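Local coordinates for putative transcriptional regulator (Clostridium difficile, PDB 3QI7), which is of unknown molecular function but has a periplasmic-binding-protein-like fold, and may be a lipoprotein that binds small ligands such as sugars, at residues A[16-21]-A[89-94]; A[163-168]-A[196-201]. All coordinates share one frame; numbering follows the deposited sequence.

Interaction 1: residues A[16-21]-A[89-94]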
loop_
_atom_site.group_PDB
_atom_site.type_symbol
_atom_site.label_atom_id
_atom_site.label_comp_id
_atom_site.label_asym_id
_atom_site.label_seq_id
_atom_site.Cartn_x
_atom_site.Cartn_y
_atom_site.Cartn_z
ATOM N N ALA A 16 0.663 20.185 -1.173
ATOM C CA ALA A 16 0.910 19.684 -2.517
ATOM C C ALA A 16 1.099 18.175 -2.433
ATOM O O ALA A 16 1.796 17.710 -1.539
ATOM C CB ALA A 16 2.150 20.364 -3.137
ATOM N N VAL A 17 0.478 17.435 -3.356
ATOM C CA VAL A 17 0.550 15.996 -3.386
ATOM C C VAL A 17 0.949 15.536 -4.783
ATOM O O VAL A 17 0.227 15.768 -5.753
ATOM C CB VAL A 17 -0.802 15.328 -2.976
ATOM C CG1 VAL A 17 -0.637 13.846 -2.913
ATOM C CG2 VAL A 17 -1.277 15.870 -1.610
ATOM N N VAL A 18 2.101 14.866 -4.871
ATOM C CA VAL A 18 2.658 14.415 -6.136
ATOM C C VAL A 18 2.364 12.934 -6.351
ATOM O O VAL A 18 2.702 12.082 -5.501
ATOM C CB VAL A 18 4.189 14.634 -6.146
ATOM C CG1 VAL A 18 4.809 14.190 -7.512
ATOM C CG2 VAL A 18 4.495 16.067 -5.808
ATOM N N THR A 19 1.717 12.616 -7.466
ATOM C CA THR A 19 1.474 11.238 -7.833
ATOM C C THR A 19 1.846 11.007 -9.293
ATOM O O THR A 19 2.025 11.959 -10.050
ATOM C CB THR A 19 -0.007 10.844 -7.678
ATOM O OG1 THR A 19 -0.757 11.373 -8.764
ATOM C CG2 THR A 19 -0.609 11.363 -6.351
ATOM N N GLN A 20 1.928 9.736 -9.676
ATOM C CA GLN A 20 1.924 9.362 -11.088
ATOM C C GLN A 20 0.534 9.624 -11.701
ATOM O O GLN A 20 -0.458 9.822 -10.965
ATOM C CB GLN A 20 2.361 7.903 -11.268
ATOM C CG GLN A 20 3.844 7.638 -10.864
ATOM C CD GLN A 20 4.254 6.158 -10.966
ATOM O OE1 GLN A 20 4.926 5.614 -10.075
ATOM N NE2 GLN A 20 3.836 5.502 -12.049
ATOM N N PRO A 21 0.460 9.668 -13.043
ATOM C CA PRO A 21 -0.819 9.965 -13.675
ATOM C C PRO A 21 -1.822 8.836 -13.544
ATOM O O PRO A 21 -1.456 7.682 -13.221
ATOM C CB PRO A 21 -0.470 10.218 -15.157
ATOM C CG PRO A 21 0.946 9.929 -15.326
ATOM C CD PRO A 21 1.587 9.698 -13.995
ATOM N N GLN A 89 2.711 24.747 2.044
ATOM C CA GLN A 89 3.331 24.527 3.335
ATOM C C GLN A 89 3.721 23.064 3.603
ATOM O O GLN A 89 4.410 22.789 4.590
ATOM C CB GLN A 89 2.413 25.039 4.440
ATOM C CG GLN A 89 2.108 26.523 4.349
ATOM C CD GLN A 89 3.340 27.375 4.582
ATOM O OE1 GLN A 89 4.286 26.927 5.223
ATOM N NE2 GLN A 89 3.343 28.602 4.055
ATOM N N ALA A 90 3.315 22.139 2.724
ATOM C CA ALA A 90 3.786 20.768 2.820
ATOM C C ALA A 90 3.769 20.115 1.441
ATOM O O ALA A 90 2.939 20.462 0.582
ATOM C CB ALA A 90 2.928 19.968 3.827
ATOM N N ILE A 91 4.712 19.202 1.227
ATOM C CA ILE A 91 4.738 18.385 0.011
ATOM C C ILE A 91 4.748 16.895 0.361
ATOM O O ILE A 91 5.642 16.427 1.065
ATOM C CB ILE A 91 5.957 18.706 -0.897
ATOM C CG1 ILE A 91 5.987 20.193 -1.267
ATOM C CG2 ILE A 91 5.903 17.861 -2.168
ATOM C CD1 ILE A 91 7.278 20.629 -1.962
ATOM N N VAL A 92 3.750 16.168 -0.149
ATOM C CA VAL A 92 3.646 14.734 -0.035
ATOM C C VAL A 92 3.934 14.133 -1.417
ATOM O O VAL A 92 3.341 14.541 -2.411
ATOM C CB VAL A 92 2.202 14.313 0.438
ATOM C CG1 VAL A 92 2.035 12.790 0.455
ATOM C CG2 VAL A 92 1.876 14.927 1.821
ATOM N N VAL A 93 4.838 13.164 -1.472
ATOM C CA VAL A 93 5.152 12.451 -2.705
ATOM C C VAL A 93 4.773 10.969 -2.551
ATOM O O VAL A 93 5.185 10.323 -1.596
ATOM C CB VAL A 93 6.656 12.594 -3.043
ATOM C CG1 VAL A 93 6.991 11.772 -4.286
ATOM C CG2 VAL A 93 7.039 14.050 -3.231
ATOM N N SER A 94 3.965 10.438 -3.465
ATOM C CA SER A 94 3.575 9.048 -3.435
ATOM C C SER A 94 3.917 8.302 -4.751
ATOM O O SER A 94 3.215 8.445 -5.737
ATOM C CB SER A 94 2.061 8.936 -3.137
ATOM O OG SER A 94 1.674 7.586 -2.858
HETATM O O HOH W 1 1.462 7.612 -7.709
#

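Interaction 2: residues A[163-168]-A[196-201]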
loop_
_atom_site.group_PDB
_atom_site.type_symbol
_atom_site.label_atom_id
_atom_site.label_comp_id
_atom_site.label_asym_id
_atom_site.label_seq_id
_atom_site.Cartn_x
_atom_site.Cartn_y
_atom_site.Cartn_z
ATOM N N ALA A 163 6.054 -17.792 -7.284
ATOM C CA ALA A 163 6.834 -16.683 -7.847
ATOM C C ALA A 163 7.779 -17.280 -8.878
ATOM O O ALA A 163 8.266 -18.396 -8.687
ATOM C CB ALA A 163 7.686 -16.020 -6.762
ATOM N N SER A 164 8.040 -16.543 -9.955
ATOM C CA SER A 164 9.029 -16.950 -10.966
ATOM C C SER A 164 10.453 -16.648 -10.471
ATOM O O SER A 164 10.628 -15.833 -9.587
ATOM C CB SER A 164 8.788 -16.202 -12.278
ATOM O OG SER A 164 9.275 -14.866 -12.222
ATOM N N THR A 165 11.475 -17.245 -11.085
ATOM C CA THR A 165 12.844 -16.939 -10.652
ATOM C C THR A 165 13.234 -15.492 -11.006
ATOM O O THR A 165 14.005 -14.865 -10.260
ATOM C CB THR A 165 13.849 -17.983 -11.136
ATOM O OG1 THR A 165 13.786 -18.126 -12.547
ATOM C CG2 THR A 165 13.538 -19.335 -10.503
ATOM N N ASP A 166 12.640 -14.936 -12.079
ATOM C CA ASP A 166 12.755 -13.500 -12.354
ATOM C C ASP A 166 12.118 -12.634 -11.268
ATOM O O ASP A 166 12.714 -11.620 -10.871
ATOM C CB ASP A 166 12.163 -13.120 -13.700
ATOM C CG ASP A 166 13.043 -13.549 -14.897
ATOM O OD1 ASP A 166 14.194 -13.981 -14.726
ATOM O OD2 ASP A 166 12.573 -13.434 -16.023
ATOM N N ASP A 167 10.922 -13.015 -10.799
ATOM C CA ASP A 167 10.288 -12.331 -9.647
ATOM C C ASP A 167 11.207 -12.274 -8.424
ATOM O O ASP A 167 11.247 -11.261 -7.727
ATOM C CB ASP A 167 8.969 -13.001 -9.192
ATOM C CG ASP A 167 7.846 -12.895 -10.206
ATOM O OD1 ASP A 167 7.691 -11.841 -10.890
ATOM O OD2 ASP A 167 7.067 -13.876 -10.289
ATOM N N LEU A 168 11.904 -13.371 -8.153
ATOM C CA LEU A 168 12.833 -13.435 -7.026
ATOM C C LEU A 168 14.064 -12.494 -7.127
ATOM O O LEU A 168 14.816 -12.381 -6.146
ATOM C CB LEU A 168 13.275 -14.886 -6.772
ATOM C CG LEU A 168 12.173 -15.912 -6.416
ATOM C CD1 LEU A 168 12.783 -17.266 -6.096
ATOM C CD2 LEU A 168 11.333 -15.455 -5.238
ATOM N N THR A 196 7.277 -20.671 -10.524
ATOM C CA THR A 196 6.382 -20.488 -11.664
ATOM C C THR A 196 7.206 -20.050 -12.906
ATOM O O THR A 196 8.290 -19.460 -12.754
ATOM C CB THR A 196 5.310 -19.405 -11.370
ATOM O OG1 THR A 196 5.943 -18.161 -11.042
ATOM C CG2 THR A 196 4.436 -19.802 -10.199
ATOM N N PRO A 197 6.695 -20.331 -14.118
ATOM C CA PRO A 197 7.386 -19.903 -15.348
ATOM C C PRO A 197 7.574 -18.380 -15.427
ATOM O O PRO A 197 6.663 -17.614 -15.099
ATOM C CB PRO A 197 6.456 -20.385 -16.476
ATOM C CG PRO A 197 5.673 -21.507 -15.877
ATOM C CD PRO A 197 5.511 -21.164 -14.407
ATOM N N ASN A 198 8.759 -17.969 -15.861
ATOM C CA ASN A 198 9.050 -16.576 -16.138
ATOM C C ASN A 198 8.104 -16.029 -17.182
ATOM O O ASN A 198 7.796 -16.703 -18.160
ATOM C CB ASN A 198 10.487 -16.398 -16.652
ATOM C CG ASN A 198 11.511 -16.514 -15.560
ATOM O OD1 ASN A 198 11.252 -16.210 -14.407
ATOM N ND2 ASN A 198 12.700 -16.925 -15.929
ATOM N N ILE A 199 7.637 -14.807 -16.968
ATOM C CA ILE A 199 6.741 -14.164 -17.910
ATOM C C ILE A 199 7.586 -13.233 -18.763
ATOM O O ILE A 199 7.979 -12.158 -18.313
ATOM C CB ILE A 199 5.625 -13.416 -17.197
ATOM C CG1 ILE A 199 4.820 -14.414 -16.341
ATOM C CG2 ILE A 199 4.722 -12.687 -18.220
ATOM C CD1 ILE A 199 3.627 -13.823 -15.582
ATOM N N ASN A 200 7.925 -13.671 -19.970
ATOM C CA ASN A 200 8.707 -12.833 -20.880
ATOM C C ASN A 200 7.857 -12.191 -21.975
ATOM O O ASN A 200 8.187 -11.115 -22.469
ATOM C CB ASN A 200 9.857 -13.642 -21.474
ATOM C CG ASN A 200 10.881 -14.042 -20.417
ATOM O OD1 ASN A 200 11.239 -15.216 -20.289
ATOM N ND2 ASN A 200 11.334 -13.060 -19.632
ATOM N N THR A 201 6.779 -12.872 -22.357
ATOM C CA THR A 201 5.810 -12.360 -23.321
ATOM C C THR A 201 4.405 -12.627 -22.774
ATOM O O THR A 201 4.248 -13.312 -21.753
ATOM C CB THR A 201 5.964 -13.055 -24.688
ATOM O OG1 THR A 201 5.487 -14.403 -24.595
ATOM C CG2 THR A 201 7.437 -13.048 -25.169
HETATM O O HOH W 2 8.345 -13.774 -14.487
HETATM O O HOH W 3 10.961 -19.492 -12.916
HETATM O O HOH W 4 10.299 -12.197 -16.249
HETATM O O HOH W 5 13.319 -14.650 -18.413
#

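Interaction 1: residues A[16-21]-A[89-94]
Two neighbouring parallel strands of the larger sheet in this periplasmic-binding-protein-like fold, 13-19 and 88-94, meet here, their segments 16-19 and 89-94 running at 16° to each other. Ala16 and Val18 supply both N-H and carbonyl to the partner strand, while Val17 bonds the other way, to strand 57-63. Ala16 N donates to Ala90 O at 2.9 Å, the most bent of the four bonds (154° at the hydrogen). Val92 then takes Ala16 O with its N-H and gives its own O to Val18 N at 2.8 Å, with the donor almost on the C=O axis. Ser94 N closes the ladder on Val18 O at 2.9 Å. Two CA-H...O contacts fill in between, one of them from Val17 CA to Val92 O at 3.3 Å.

On one face Val18 and Val93 lie side by side and point the same way, Val93 CG2 sitting 4.1 Å from Val18 CB; Ala16 and Ile91 share that face. The other face carries Val17 and Val92, covered by helices 26-42 and 306-324. At Gln20 a water takes the place of the next direct bond, accepting from Gln20 N and donating to Ser94 O at 2.8 Å. The chemistry is thus that of a buried sheet interior: main-chain polar atoms are paired strand to strand, branched aliphatic groups pack on both faces, and near the C-terminal end Thr19, Gln20 and Ser94 bring polar side chains, with Ser94 OG bonded to Ala119 O.

Interaction 2: residues A[163-168]-A[196-201]
Ser164 OG is gripped by two clear hydrogen bonds: it accepts from Asp167 N at 2.9 Å, an ST motif, and pairs with a water at 2.7 Å that also takes the N-H of Ile199. A weaker approach comes from Asn198 OD1 at 3.2 Å. The hydroxyl gets there by standing between its own backbone N and carbonyl carbon (chi1 78°), and Asp167 OD2 returns the favour by accepting Ser164 N, so the turn is tied from both ends.

Asn198 reaches across from 196-201. Its OD1 takes Asp166 N at 3.0 Å on an in-plane lone pair, while its amide lies flat over the Asp166 carboxylate, the planes 8° apart and Asn198 CG 3.4 Å from Asp166 CG. Two waters donate to Asp166 OD2, which probably steadies its charge; they lead on to Ile199 O and Asn200 ND2. Thr165 and Asn200 are exposed. Nearer the strands, Thr196 N donates to Ala163 O at 3.1 Å from well above the carbonyl plane.

The contact lies where strands 159-164 and 191-196 end. Thr196 is packed against helices 203-223 and 234-247, and Asp167 touches helix 171-186.

The two interactions belong to different sheets of the same fold, with centres about 33 Å apart and nearest atoms about 18 Å apart, and they share no strand or helix. Interaction 1 is core: every touching residue is buried and strand-to-strand main-chain bonds do most of the work. Interaction 2 is partly exposed and begins where its strands give out, so side-chain oxygens and four bridging waters replace the regular ladder. Both reach the C-terminal ends of parallel strands, and in interaction 1 too a water links the two main chains at that end. In relatives of this fold such strand ends commonly border the ligand cleft; whether either end does so in this protein is not established.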